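Local coordinates for protein FdhC (Acinetobacter nosocomialis, PDB 5KTC) that transfers an (R)-3-hydroxybutanoyl group from coenzyme A to the amino group of a dTDP-linked 3-amino-3,6-dideoxy-D-galactose, as a sugar N-acyltransferase of the GNAT superfamily, at residues Leu13-Glu18 with Glu62-Ile67; Asn19-Ile24 with Ser46-Ile51; Phe92-Trp97 with Glu110-Val115. All blocks are in the same frame, centred on the assembly; numbering follows the deposited sequence.

In the fold
The three contacts are all buried, but they lie at different depths. The centre of contact 3 lies about 2 Å from the chain's centre, where helix 107-122 packs on strand 91-99. Contact 1 joins strand 11-15, outermost in the same sheet, to strand 63-70 by backbone hydrogen bonds. Contact 2 lies farthest out, its centre about 18 Å from that of the chain, and pairs helix 21-28 with helix 44-59 by apolar packing. A salt bridge from R14 to D20 links contacts 1 and 2, and L13 packs on L114 between contacts 1 and 3. All three touch the bound sugar nucleotide: contacts 1 and 2 hold the thymine, contact 3 the sugar, diphosphate and acyl end.

Contact 1: Leu13-Glu18 with Glu62-Ile67; sequences LRLVEE and EEYYFI. With FUH ([[(2~{R},3~{S},5~{R})-5-[5-methyl-2,4-bis(oxidanylidene)pyrimidin-1-yl]-3-oxidanyl-oxolan-2-yl]methoxy-oxidanyl-phosphoryl] [(2~{R},3~{R},4~{S},5~{R},6~{R})-6-methyl-3,5-bis(oxidanyl)-4-[[(3~{R})-3-oxidanylbutanoyl]amino]oxan-2-yl] hydrogen phosphate), chain C.
R14 and I67 form a hydrogen-bonded antiparallel pair that uses both backbone polar groups of each. R14 N gives to I67 O at 3.1 Å, and I67 N returns to R14 O at 2.9 Å. The next pair, L15 with F66, is non-hydrogen-bonded; L15 CD2 lies over one face of the F66 ring, 3.8 Å from its centroid. One residue on, V16 N binds Y65 O at 2.8 Å in a nearly straight bond (171°). This ladder ties strand 11-15, an outermost strand of the mixed GNAT sheet, to strand 63-70. Y65 N is paired with Y54 OH, and V16 O accepts from K55 NZ.

The R14 side chain, bent at its second torsion, lies alongside I67. Its NH1 turns to the carbonyl of the next residue, L15 O, at 2.8 Å, approaching from above the carbonyl plane (42° out of it), and also makes a salt bridge with D20. V16 CG2, anti to its own carbonyl carbon, comes over one face of the Y65 ring, 3.6 Å from CG. At the far end of that ring, Y65 OH donates to O15 of the ligand's thymine, 2.6 Å away, near the ring plane.

Contact 2: Asn19-Ile24 with Ser46-Ile51; sequences NDAEFI and SQAEWI. With FUH ([[(2~{R},3~{S},5~{R})-5-[5-methyl-2,4-bis(oxidanylidene)pyrimidin-1-yl]-3-oxidanyl-oxolan-2-yl]methoxy-oxidanyl-phosphoryl] [(2~{R},3~{R},4~{S},5~{R},6~{R})-6-methyl-3,5-bis(oxidanyl)-4-[[(3~{R})-3-oxidanylbutanoyl]amino]oxan-2-yl] hydrogen phosphate), chain C; EDO (1,2-ethanediol), chain B.
At the thymine end of the sugar-nucleotide pocket, Q47 of helix 44-59 packs across A21 and I24 of helix 21-28 and grips the base with its amide. A21 is where the two backbones come nearest, its CA 5.1 Å from that of A48. With only a methyl at each of these positions the helices can pack closely: A21 CB points at the other helix and lies 3.6 Å from A48 N. I51 CD1 fills in beside it, 4.0 Å from A21 CB, and meets I24 CD1 tip to tip.

The aliphatic part of Q47 takes part in the same packing, its CG 3.6 Å from A21 O. CG is anti to the backbone N (chi1 178°), and a bend at chi2 (64°) then swings CD away from the straight course. The Q47 and I24 side chains cross at about a right angle, with NE2 3.6 Å from I24 CG2. In the GNAT domain these two helices pack against side chains of strand 63-70, I24 on Y65 and I67, and Q47, I24 and W50 from this pair line the thymine site. Q47 OE1 accepts from thymine N3 at 2.9 Å, almost straight at 170°, and NE2 donates to thymine O15 at the same length. The pyrimidine spreads over one face of the W50 indole, with its C19 3.7 Å above the plane and over its centre. W50 NE1 adds a weak bond to the sugar oxygen O14 of the deoxyribose, and R57 makes a cation-pi contact with the same indole.

Contact 3: Phe92-Trp97 with Glu110-Val115; sequences FCWGSW and ESALLV. With FUH ([[(2~{R},3~{S},5~{R})-5-[5-methyl-2,4-bis(oxidanylidene)pyrimidin-1-yl]-3-oxidanyl-oxolan-2-yl]methoxy-oxidanyl-phosphoryl] [(2~{R},3~{R},4~{S},5~{R},6~{R})-6-methyl-3,5-bis(oxidanyl)-4-[[(3~{R})-3-oxidanylbutanoyl]amino]oxan-2-yl] hydrogen phosphate), chain C.
W94 is held between V115 of the helix and the acyl tail of the ligand. V115 CG1 comes over one face, 3.8 Å from the centroid of the five-membered ring, and 21° off its normal. On the opposite face sits the terminal methyl of the hydroxybutanoyl group, FUH C4, 3.3 Å above the ring plane and over its centre. V115 CG1 also meets the edge of the F92 ring. A112 CB packs 3.9 Å from W94 CH2 and reaches W97 CZ2 more loosely. W94 CH2 in turn stands over the centre of the W97 indole.

Farther out the contact turns polar. A chi1 of -174° sets W97 CG anti to the backbone N, and at the edge of the indole NE1 donates to S111 OG at 3.0 Å, in the indole plane and nearly straight. S111 OG is also bonded to A107 O, while W94 NE1 finds Y116 OH. On the ligand side the strand departs from regular extension at G95 and S96, consistent with the beta bulge of this GNAT strand. There S96 N binds the sugar hydroxyl O5 at 3.0 Å, S96 OG donates to the phosphate oxygen O8 at 2.5 Å, and W97 O accepts from coenzyme A.

Segment 110-115 runs at 154° to segment 92-97; its helix, 107-122, is the crossover of a beta-alpha-beta unit leading to strand 127-133. V80 of strand 75-86 touches W94, W97 and V115, while L113 and L114 pack on helix 175-178.

Contact 1: Leu13-Glu18 with Glu62-Ile67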
# COMPACT_ATOMS: atom_id res chain seq x y z
N LEU A 13 -9.02 -4.44 0.97
CA LEU A 13 -7.93 -5.05 0.21
C LEU A 13 -8.14 -6.53 0.16
O LEU A 13 -8.54 -7.12 1.13
CB LEU A 13 -6.56 -4.84 0.88
CG LEU A 13 -5.99 -3.44 1.19
CD1 LEU A 13 -4.48 -3.36 1.29
CD2 LEU A 13 -6.52 -2.30 0.40
N ARG A 14 -7.72 -7.15 -0.94
CA ARG A 14 -7.64 -8.62 -1.02
C ARG A 14 -6.49 -9.05 -1.87
O ARG A 14 -6.06 -8.28 -2.77
CB ARG A 14 -8.96 -9.22 -1.49
CG ARG A 14 -9.30 -8.93 -2.94
CD ARG A 14 -9.67 -10.20 -3.73
NE ARG A 14 -10.03 -9.86 -5.09
CZ ARG A 14 -9.21 -9.75 -6.12
NH1 ARG A 14 -7.91 -10.03 -6.00
NH2 ARG A 14 -9.70 -9.38 -7.31
N LEU A 15 -5.96 -10.25 -1.60
CA LEU A 15 -4.76 -10.69 -2.35
C LEU A 15 -4.96 -10.79 -3.86
O LEU A 15 -6.01 -11.25 -4.34
CB LEU A 15 -4.29 -12.03 -1.80
CG LEU A 15 -3.76 -11.97 -0.35
CD1 LEU A 15 -3.47 -13.34 0.26
CD2 LEU A 15 -2.50 -11.12 -0.30
N VAL A 16 -3.92 -10.38 -4.59
CA VAL A 16 -3.89 -10.48 -6.06
C VAL A 16 -4.04 -11.93 -6.54
O VAL A 16 -3.48 -12.85 -5.93
CB VAL A 16 -2.60 -9.83 -6.61
CG1 VAL A 16 -2.34 -10.15 -8.08
CG2 VAL A 16 -2.75 -8.33 -6.42
N GLU A 17 -4.81 -12.11 -7.61
CA GLU A 17 -4.89 -13.44 -8.31
C GLU A 17 -4.47 -13.25 -9.78
O GLU A 17 -4.47 -12.10 -10.28
CB GLU A 17 -6.32 -14.01 -8.25
CG GLU A 17 -6.99 -14.19 -6.88
CD GLU A 17 -6.30 -15.20 -5.98
OE1 GLU A 17 -6.52 -15.16 -4.76
OE2 GLU A 17 -5.54 -16.06 -6.49
N GLU A 18 -4.15 -14.34 -10.48
CA GLU A 18 -3.81 -14.27 -11.93
C GLU A 18 -4.84 -13.54 -12.77
O GLU A 18 -4.50 -12.79 -13.72
CB GLU A 18 -3.56 -15.67 -12.54
CG GLU A 18 -2.15 -16.17 -12.33
CD GLU A 18 -1.90 -17.51 -13.03
OE1 GLU A 18 -2.19 -17.60 -14.26
OE2 GLU A 18 -1.43 -18.44 -12.35
N GLU A 62 6.95 -14.50 1.51
CA GLU A 62 7.96 -13.51 1.10
C GLU A 62 7.39 -12.21 0.50
O GLU A 62 8.16 -11.26 0.24
CB GLU A 62 8.91 -14.17 0.11
CG GLU A 62 9.72 -15.31 0.71
CD GLU A 62 10.38 -16.20 -0.35
OE1 GLU A 62 10.15 -16.05 -1.59
OE2 GLU A 62 11.13 -17.10 0.09
N GLU A 63 6.09 -12.16 0.24
CA GLU A 63 5.50 -11.04 -0.53
C GLU A 63 4.00 -11.14 -0.49
O GLU A 63 3.48 -12.24 -0.67
CB GLU A 63 5.95 -11.07 -1.99
CG GLU A 63 5.71 -9.79 -2.77
CD GLU A 63 6.54 -9.68 -4.04
OE1 GLU A 63 6.05 -9.19 -5.08
OE2 GLU A 63 7.74 -9.99 -3.98
N TYR A 64 3.32 -10.00 -0.29
CA TYR A 64 1.89 -9.91 -0.29
C TYR A 64 1.46 -8.73 -1.11
O TYR A 64 1.86 -7.60 -0.82
CB TYR A 64 1.37 -9.77 1.14
CG TYR A 64 1.77 -10.94 1.99
CD1 TYR A 64 1.13 -12.19 1.84
CD2 TYR A 64 2.82 -10.87 2.88
CE1 TYR A 64 1.55 -13.29 2.58
CE2 TYR A 64 3.22 -11.98 3.65
CZ TYR A 64 2.58 -13.19 3.48
OH TYR A 64 2.95 -14.32 4.20
N TYR A 65 0.66 -8.99 -2.12
CA TYR A 65 0.27 -8.02 -3.14
C TYR A 65 -1.24 -7.98 -3.18
O TYR A 65 -1.85 -9.05 -3.22
CB TYR A 65 0.78 -8.51 -4.47
CG TYR A 65 0.73 -7.63 -5.66
CD1 TYR A 65 0.48 -6.28 -5.60
CD2 TYR A 65 1.00 -8.18 -6.91
CE1 TYR A 65 0.49 -5.49 -6.75
CE2 TYR A 65 1.02 -7.40 -8.07
CZ TYR A 65 0.77 -6.05 -7.98
OH TYR A 65 0.76 -5.24 -9.16
N PHE A 66 -1.83 -6.79 -3.10
CA PHE A 66 -3.26 -6.59 -2.95
C PHE A 66 -3.88 -5.70 -4.02
O PHE A 66 -3.26 -4.75 -4.49
CB PHE A 66 -3.60 -5.94 -1.59
CG PHE A 66 -3.10 -6.73 -0.40
CD1 PHE A 66 -1.83 -6.58 0.05
CD2 PHE A 66 -3.95 -7.56 0.29
CE1 PHE A 66 -1.33 -7.29 1.12
CE2 PHE A 66 -3.50 -8.30 1.36
CZ PHE A 66 -2.18 -8.17 1.80
N ILE A 67 -5.10 -6.05 -4.41
CA ILE A 67 -5.98 -5.13 -5.10
C ILE A 67 -6.72 -4.33 -4.01
O ILE A 67 -7.12 -4.91 -3.01
CB ILE A 67 -7.03 -5.84 -5.97
CG1 ILE A 67 -6.36 -6.82 -6.93
CG2 ILE A 67 -7.89 -4.83 -6.68
CD1 ILE A 67 -5.38 -6.19 -7.92
O1 FUH C . 5.08 2.82 -4.31
C1 FUH C . 6.15 3.13 -3.79
C2 FUH C . 6.26 3.54 -2.36
C3 FUH C . 4.97 4.08 -1.81
O2 FUH C . 4.87 5.52 -2.00
C4 FUH C . 4.88 3.85 -0.32
N1 FUH C . 7.35 3.09 -4.49
C5 FUH C . 7.43 2.39 -5.78
C6 FUH C . 8.20 3.22 -6.82
O3 FUH C . 9.42 3.50 -6.30
C7 FUH C . 8.48 2.47 -8.10
C8 FUH C . 9.49 3.17 -9.04
O4 FUH C . 9.03 1.17 -7.82
C9 FUH C . 8.13 1.05 -5.58
O5 FUH C . 7.35 0.15 -4.78
C10 FUH C . 8.29 0.37 -6.88
O6 FUH C . 6.99 0.12 -7.39
P1 FUH C . 6.73 -0.84 -8.60
O7 FUH C . 6.96 -0.18 -9.91
O8 FUH C . 5.27 -1.25 -8.44
O9 FUH C . 7.48 -2.23 -8.40
P2 FUH C . 8.98 -2.70 -8.70
O10 FUH C . 9.49 -3.34 -7.46
O11 FUH C . 9.74 -1.46 -9.13
O12 FUH C . 8.68 -3.73 -9.85
C11 FUH C . 9.61 -4.78 -10.12
C12 FUH C . 9.49 -5.15 -11.58
C13 FUH C . 9.46 -3.93 -12.53
O13 FUH C . 10.11 -4.21 -13.78
C14 FUH C . 7.99 -3.73 -12.86
C15 FUH C . 7.48 -5.15 -12.79
O14 FUH C . 8.27 -5.86 -11.80
N2 FUH C . 6.09 -5.33 -12.30
C16 FUH C . 5.76 -5.02 -11.02
C17 FUH C . 4.46 -5.26 -10.55
C18 FUH C . 4.04 -4.94 -9.13
C19 FUH C . 3.53 -5.81 -11.48
O15 FUH C . 2.33 -6.10 -11.08
N3 FUH C . 3.89 -6.11 -12.74
C20 FUH C . 5.16 -5.91 -13.11
O16 FUH C . 5.50 -6.19 -14.36

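Contact 2: Asn19-Ile24 with Ser46-Ile51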
# COMPACT_ATOMS: atom_id res chain seq x y z
N ASN A 19 -6.10 -13.71 -12.40
CA ASN A 19 -7.18 -13.05 -13.06
C ASN A 19 -7.21 -11.52 -12.92
O ASN A 19 -7.94 -10.89 -13.66
CB ASN A 19 -8.54 -13.64 -12.58
CG ASN A 19 -9.61 -13.64 -13.69
OD1 ASN A 19 -9.55 -12.85 -14.65
ND2 ASN A 19 -10.60 -14.56 -13.56
N ASP A 20 -6.42 -10.92 -12.00
CA ASP A 20 -6.33 -9.45 -11.89
C ASP A 20 -5.35 -8.86 -12.93
O ASP A 20 -5.10 -7.64 -12.93
CB ASP A 20 -5.81 -9.05 -10.50
CG ASP A 20 -6.78 -9.48 -9.34
OD1 ASP A 20 -7.97 -9.19 -9.54
OD2 ASP A 20 -6.36 -10.10 -8.34
N ALA A 21 -4.80 -9.74 -13.80
CA ALA A 21 -3.77 -9.27 -14.71
C ALA A 21 -4.22 -8.15 -15.60
O ALA A 21 -3.49 -7.20 -15.78
CB ALA A 21 -3.21 -10.44 -15.50
N GLU A 22 -5.40 -8.25 -16.18
CA GLU A 22 -5.86 -7.17 -17.02
C GLU A 22 -6.06 -5.86 -16.26
O GLU A 22 -5.71 -4.81 -16.79
CB GLU A 22 -7.16 -7.52 -17.73
CG GLU A 22 -7.78 -6.36 -18.50
CD GLU A 22 -8.98 -6.81 -19.33
OE1 GLU A 22 -9.18 -6.19 -20.39
OE2 GLU A 22 -9.69 -7.78 -18.94
N PHE A 23 -6.67 -5.90 -15.08
CA PHE A 23 -6.83 -4.68 -14.31
C PHE A 23 -5.46 -4.01 -14.01
O PHE A 23 -5.33 -2.80 -14.08
CB PHE A 23 -7.52 -5.01 -12.99
CG PHE A 23 -7.60 -3.82 -12.07
CD1 PHE A 23 -8.37 -2.73 -12.44
CD2 PHE A 23 -6.78 -3.72 -10.96
CE1 PHE A 23 -8.41 -1.60 -11.66
CE2 PHE A 23 -6.78 -2.58 -10.20
CZ PHE A 23 -7.60 -1.54 -10.53
N ILE A 24 -4.50 -4.85 -13.66
CA ILE A 24 -3.15 -4.42 -13.32
C ILE A 24 -2.46 -3.84 -14.55
O ILE A 24 -1.92 -2.74 -14.44
CB ILE A 24 -2.32 -5.50 -12.64
CG1 ILE A 24 -2.91 -5.81 -11.26
CG2 ILE A 24 -0.93 -4.96 -12.38
CD1 ILE A 24 -2.25 -6.94 -10.51
N SER A 46 1.65 -11.82 -20.03
CA SER A 46 2.89 -11.53 -19.34
C SER A 46 2.63 -11.11 -17.92
O SER A 46 3.32 -11.54 -17.02
CB SER A 46 3.73 -10.45 -20.04
OG SER A 46 4.03 -10.92 -21.35
N GLN A 47 1.62 -10.28 -17.72
CA GLN A 47 1.29 -9.87 -16.35
C GLN A 47 0.77 -11.07 -15.52
O GLN A 47 1.12 -11.19 -14.36
CB GLN A 47 0.33 -8.71 -16.36
CG GLN A 47 -0.13 -8.21 -15.00
CD GLN A 47 0.94 -7.65 -14.14
OE1 GLN A 47 1.77 -6.90 -14.58
NE2 GLN A 47 0.90 -7.97 -12.84
N ALA A 48 -0.04 -11.94 -16.13
CA ALA A 48 -0.50 -13.16 -15.47
C ALA A 48 0.71 -13.95 -15.05
O ALA A 48 0.76 -14.47 -13.90
CB ALA A 48 -1.36 -14.01 -16.38
N GLU A 49 1.72 -14.04 -15.94
CA GLU A 49 2.93 -14.77 -15.56
C GLU A 49 3.66 -14.14 -14.35
O GLU A 49 4.13 -14.83 -13.48
CB GLU A 49 3.93 -14.97 -16.73
CG GLU A 49 5.08 -15.91 -16.28
CD GLU A 49 6.26 -16.05 -17.24
OE1 GLU A 49 7.37 -16.42 -16.74
OE2 GLU A 49 6.06 -15.79 -18.47
N TRP A 50 3.82 -12.82 -14.36
CA TRP A 50 4.38 -12.07 -13.23
C TRP A 50 3.64 -12.44 -11.94
O TRP A 50 4.26 -12.65 -10.89
CB TRP A 50 4.31 -10.53 -13.47
CG TRP A 50 5.21 -9.72 -12.56
CD1 TRP A 50 6.48 -9.20 -12.84
CD2 TRP A 50 4.95 -9.35 -11.21
NE1 TRP A 50 6.99 -8.54 -11.74
CE2 TRP A 50 6.09 -8.64 -10.72
CE3 TRP A 50 3.87 -9.57 -10.33
CZ2 TRP A 50 6.16 -8.16 -9.41
CZ3 TRP A 50 3.97 -9.07 -9.01
CH2 TRP A 50 5.09 -8.37 -8.58
N ILE A 51 2.33 -12.51 -12.03
CA ILE A 51 1.51 -12.83 -10.82
C ILE A 51 1.73 -14.29 -10.36
O ILE A 51 1.80 -14.59 -9.16
CB ILE A 51 0.04 -12.56 -11.11
CG1 ILE A 51 -0.20 -11.08 -11.38
CG2 ILE A 51 -0.84 -13.07 -9.96
CD1 ILE A 51 -1.61 -10.80 -11.87
O1 FUH C . 5.08 2.82 -4.31
C1 FUH C . 6.15 3.13 -3.79
C2 FUH C . 6.26 3.54 -2.36
C3 FUH C . 4.97 4.08 -1.81
O2 FUH C . 4.87 5.52 -2.00
C4 FUH C . 4.88 3.85 -0.32
N1 FUH C . 7.35 3.09 -4.49
C5 FUH C . 7.43 2.39 -5.78
C6 FUH C . 8.20 3.22 -6.82
O3 FUH C . 9.42 3.50 -6.30
C7 FUH C . 8.48 2.47 -8.10
C8 FUH C . 9.49 3.17 -9.04
O4 FUH C . 9.03 1.17 -7.82
C9 FUH C . 8.13 1.05 -5.58
O5 FUH C . 7.35 0.15 -4.78
C10 FUH C . 8.29 0.37 -6.88
O6 FUH C . 6.99 0.12 -7.39
P1 FUH C . 6.73 -0.84 -8.60
O7 FUH C . 6.96 -0.18 -9.91
O8 FUH C . 5.27 -1.25 -8.44
O9 FUH C . 7.48 -2.23 -8.40
P2 FUH C . 8.98 -2.70 -8.70
O10 FUH C . 9.49 -3.34 -7.46
O11 FUH C . 9.74 -1.46 -9.13
O12 FUH C . 8.68 -3.73 -9.85
C11 FUH C . 9.61 -4.78 -10.12
C12 FUH C . 9.49 -5.15 -11.58
C13 FUH C . 9.46 -3.93 -12.53
O13 FUH C . 10.11 -4.21 -13.78
C14 FUH C . 7.99 -3.73 -12.86
C15 FUH C . 7.48 -5.15 -12.79
O14 FUH C . 8.27 -5.86 -11.80
N2 FUH C . 6.09 -5.33 -12.30
C16 FUH C . 5.76 -5.02 -11.02
C17 FUH C . 4.46 -5.26 -10.55
C18 FUH C . 4.04 -4.94 -9.13
C19 FUH C . 3.53 -5.81 -11.48
O15 FUH C . 2.33 -6.10 -11.08
N3 FUH C . 3.89 -6.11 -12.74
C20 FUH C . 5.16 -5.91 -13.11
O16 FUH C . 5.50 -6.19 -14.36
C1 EDO B . -11.29 -6.87 -10.48
O1 EDO B . -11.42 -8.18 -9.88
C2 EDO B . -9.82 -6.52 -10.65
O2 EDO B . -9.07 -7.62 -11.18

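Contact 3: Phe92-Trp97 with Glu110-Val115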
# COMPACT_ATOMS: atom_id res chain seq x y z
N PHE A 92 10.03 -4.60 6.42
CA PHE A 92 9.36 -4.88 5.15
C PHE A 92 9.39 -3.63 4.31
O PHE A 92 9.41 -2.57 4.85
CB PHE A 92 7.90 -5.38 5.31
CG PHE A 92 6.93 -4.34 5.80
CD1 PHE A 92 6.81 -4.03 7.16
CD2 PHE A 92 6.09 -3.68 4.92
CE1 PHE A 92 5.93 -3.07 7.61
CE2 PHE A 92 5.21 -2.71 5.38
CZ PHE A 92 5.11 -2.43 6.72
N CYS A 93 9.46 -3.79 3.00
CA CYS A 93 9.19 -2.69 2.08
C CYS A 93 7.70 -2.67 1.65
O CYS A 93 7.03 -3.70 1.63
CB CYS A 93 10.07 -2.78 0.82
SG CYS A 93 11.87 -2.76 1.23
N TRP A 94 7.23 -1.49 1.25
CA TRP A 94 5.95 -1.42 0.59
C TRP A 94 5.99 -0.38 -0.53
O TRP A 94 6.89 0.48 -0.61
CB TRP A 94 4.79 -1.16 1.55
CG TRP A 94 4.57 0.21 2.10
CD1 TRP A 94 5.23 0.80 3.13
CD2 TRP A 94 3.54 1.13 1.69
NE1 TRP A 94 4.68 2.05 3.37
CE2 TRP A 94 3.61 2.24 2.54
CE3 TRP A 94 2.54 1.09 0.71
CZ2 TRP A 94 2.72 3.34 2.43
CZ3 TRP A 94 1.63 2.17 0.62
CH2 TRP A 94 1.74 3.28 1.46
N GLY A 95 5.02 -0.52 -1.39
CA GLY A 95 4.97 0.27 -2.60
C GLY A 95 4.05 -0.35 -3.61
O GLY A 95 2.96 -0.87 -3.25
N SER A 96 4.43 -0.29 -4.89
CA SER A 96 3.48 -0.55 -5.98
C SER A 96 2.11 0.09 -5.74
O SER A 96 1.04 -0.52 -5.99
CB SER A 96 3.35 -2.04 -6.31
OG SER A 96 4.58 -2.70 -6.49
N TRP A 97 2.14 1.33 -5.27
CA TRP A 97 0.98 1.92 -4.60
C TRP A 97 0.35 2.83 -5.63
O TRP A 97 0.92 3.89 -5.99
CB TRP A 97 1.40 2.72 -3.43
CG TRP A 97 0.29 3.26 -2.57
CD1 TRP A 97 -0.91 2.69 -2.30
CD2 TRP A 97 0.35 4.48 -1.82
NE1 TRP A 97 -1.61 3.49 -1.41
CE2 TRP A 97 -0.85 4.58 -1.10
CE3 TRP A 97 1.31 5.50 -1.71
CZ2 TRP A 97 -1.15 5.66 -0.30
CZ3 TRP A 97 1.02 6.60 -0.89
CH2 TRP A 97 -0.20 6.65 -0.17
N GLU A 110 -6.56 5.44 3.80
CA GLU A 110 -7.02 4.15 4.32
C GLU A 110 -6.06 2.98 3.95
O GLU A 110 -5.73 2.11 4.75
CB GLU A 110 -8.41 3.83 3.74
CG GLU A 110 -9.51 4.79 4.22
CD GLU A 110 -10.91 4.45 3.73
OE1 GLU A 110 -11.17 3.36 3.21
OE2 GLU A 110 -11.77 5.29 3.96
N SER A 111 -5.67 3.00 2.68
CA SER A 111 -4.80 1.91 2.13
C SER A 111 -3.42 1.95 2.78
O SER A 111 -2.90 0.89 3.19
CB SER A 111 -4.74 1.97 0.61
OG SER A 111 -4.22 3.16 0.09
N ALA A 112 -2.86 3.15 3.00
CA ALA A 112 -1.59 3.23 3.71
C ALA A 112 -1.70 2.62 5.15
O ALA A 112 -0.86 1.80 5.60
CB ALA A 112 -1.05 4.69 3.74
N LEU A 113 -2.80 2.97 5.84
CA LEU A 113 -2.99 2.49 7.17
C LEU A 113 -3.15 0.99 7.20
O LEU A 113 -2.67 0.34 8.11
CB LEU A 113 -4.21 3.18 7.85
CG LEU A 113 -4.02 4.67 8.03
CD1 LEU A 113 -5.38 5.34 8.35
CD2 LEU A 113 -2.94 4.92 9.12
N LEU A 114 -3.80 0.42 6.19
CA LEU A 114 -4.04 -0.97 6.19
C LEU A 114 -2.75 -1.67 5.88
O LEU A 114 -2.49 -2.76 6.39
CB LEU A 114 -5.12 -1.32 5.18
CG LEU A 114 -6.57 -0.94 5.55
CD1 LEU A 114 -7.50 -1.22 4.37
CD2 LEU A 114 -7.04 -1.63 6.83
N VAL A 115 -1.93 -1.07 5.03
CA VAL A 115 -0.55 -1.64 4.84
C VAL A 115 0.19 -1.80 6.14
O VAL A 115 0.80 -2.85 6.39
CB VAL A 115 0.31 -0.83 3.86
CG1 VAL A 115 1.82 -1.17 3.99
CG2 VAL A 115 -0.24 -0.97 2.44
O1 FUH C . 5.08 2.82 -4.31
C1 FUH C . 6.15 3.13 -3.79
C2 FUH C . 6.26 3.54 -2.36
C3 FUH C . 4.97 4.08 -1.81
O2 FUH C . 4.87 5.52 -2.00
C4 FUH C . 4.88 3.85 -0.32
N1 FUH C . 7.35 3.09 -4.49
C5 FUH C . 7.43 2.39 -5.78
C6 FUH C . 8.20 3.22 -6.82
O3 FUH C . 9.42 3.50 -6.30
C7 FUH C . 8.48 2.47 -8.10
C8 FUH C . 9.49 3.17 -9.04
O4 FUH C . 9.03 1.17 -7.82
C9 FUH C . 8.13 1.05 -5.58
O5 FUH C . 7.35 0.15 -4.78
C10 FUH C . 8.29 0.37 -6.88
O6 FUH C . 6.99 0.12 -7.39
P1 FUH C . 6.73 -0.84 -8.60
O7 FUH C . 6.96 -0.18 -9.91
O8 FUH C . 5.27 -1.25 -8.44
O9 FUH C . 7.48 -2.23 -8.40
P2 FUH C . 8.98 -2.70 -8.70
O10 FUH C . 9.49 -3.34 -7.46
O11 FUH C . 9.74 -1.46 -9.13
O12 FUH C . 8.68 -3.73 -9.85
C11 FUH C . 9.61 -4.78 -10.12
C12 FUH C . 9.49 -5.15 -11.58
C13 FUH C . 9.46 -3.93 -12.53
O13 FUH C . 10.11 -4.21 -13.78
C14 FUH C . 7.99 -3.73 -12.86
C15 FUH C . 7.48 -5.15 -12.79
O14 FUH C . 8.27 -5.86 -11.80
N2 FUH C . 6.09 -5.33 -12.30
C16 FUH C . 5.76 -5.02 -11.02
C17 FUH C . 4.46 -5.26 -10.55
C18 FUH C . 4.04 -4.94 -9.13
C19 FUH C . 3.53 -5.81 -11.48
O15 FUH C . 2.33 -6.10 -11.08
N3 FUH C . 3.89 -6.11 -12.74
C20 FUH C . 5.16 -5.91 -13.11
O16 FUH C . 5.50 -6.19 -14.36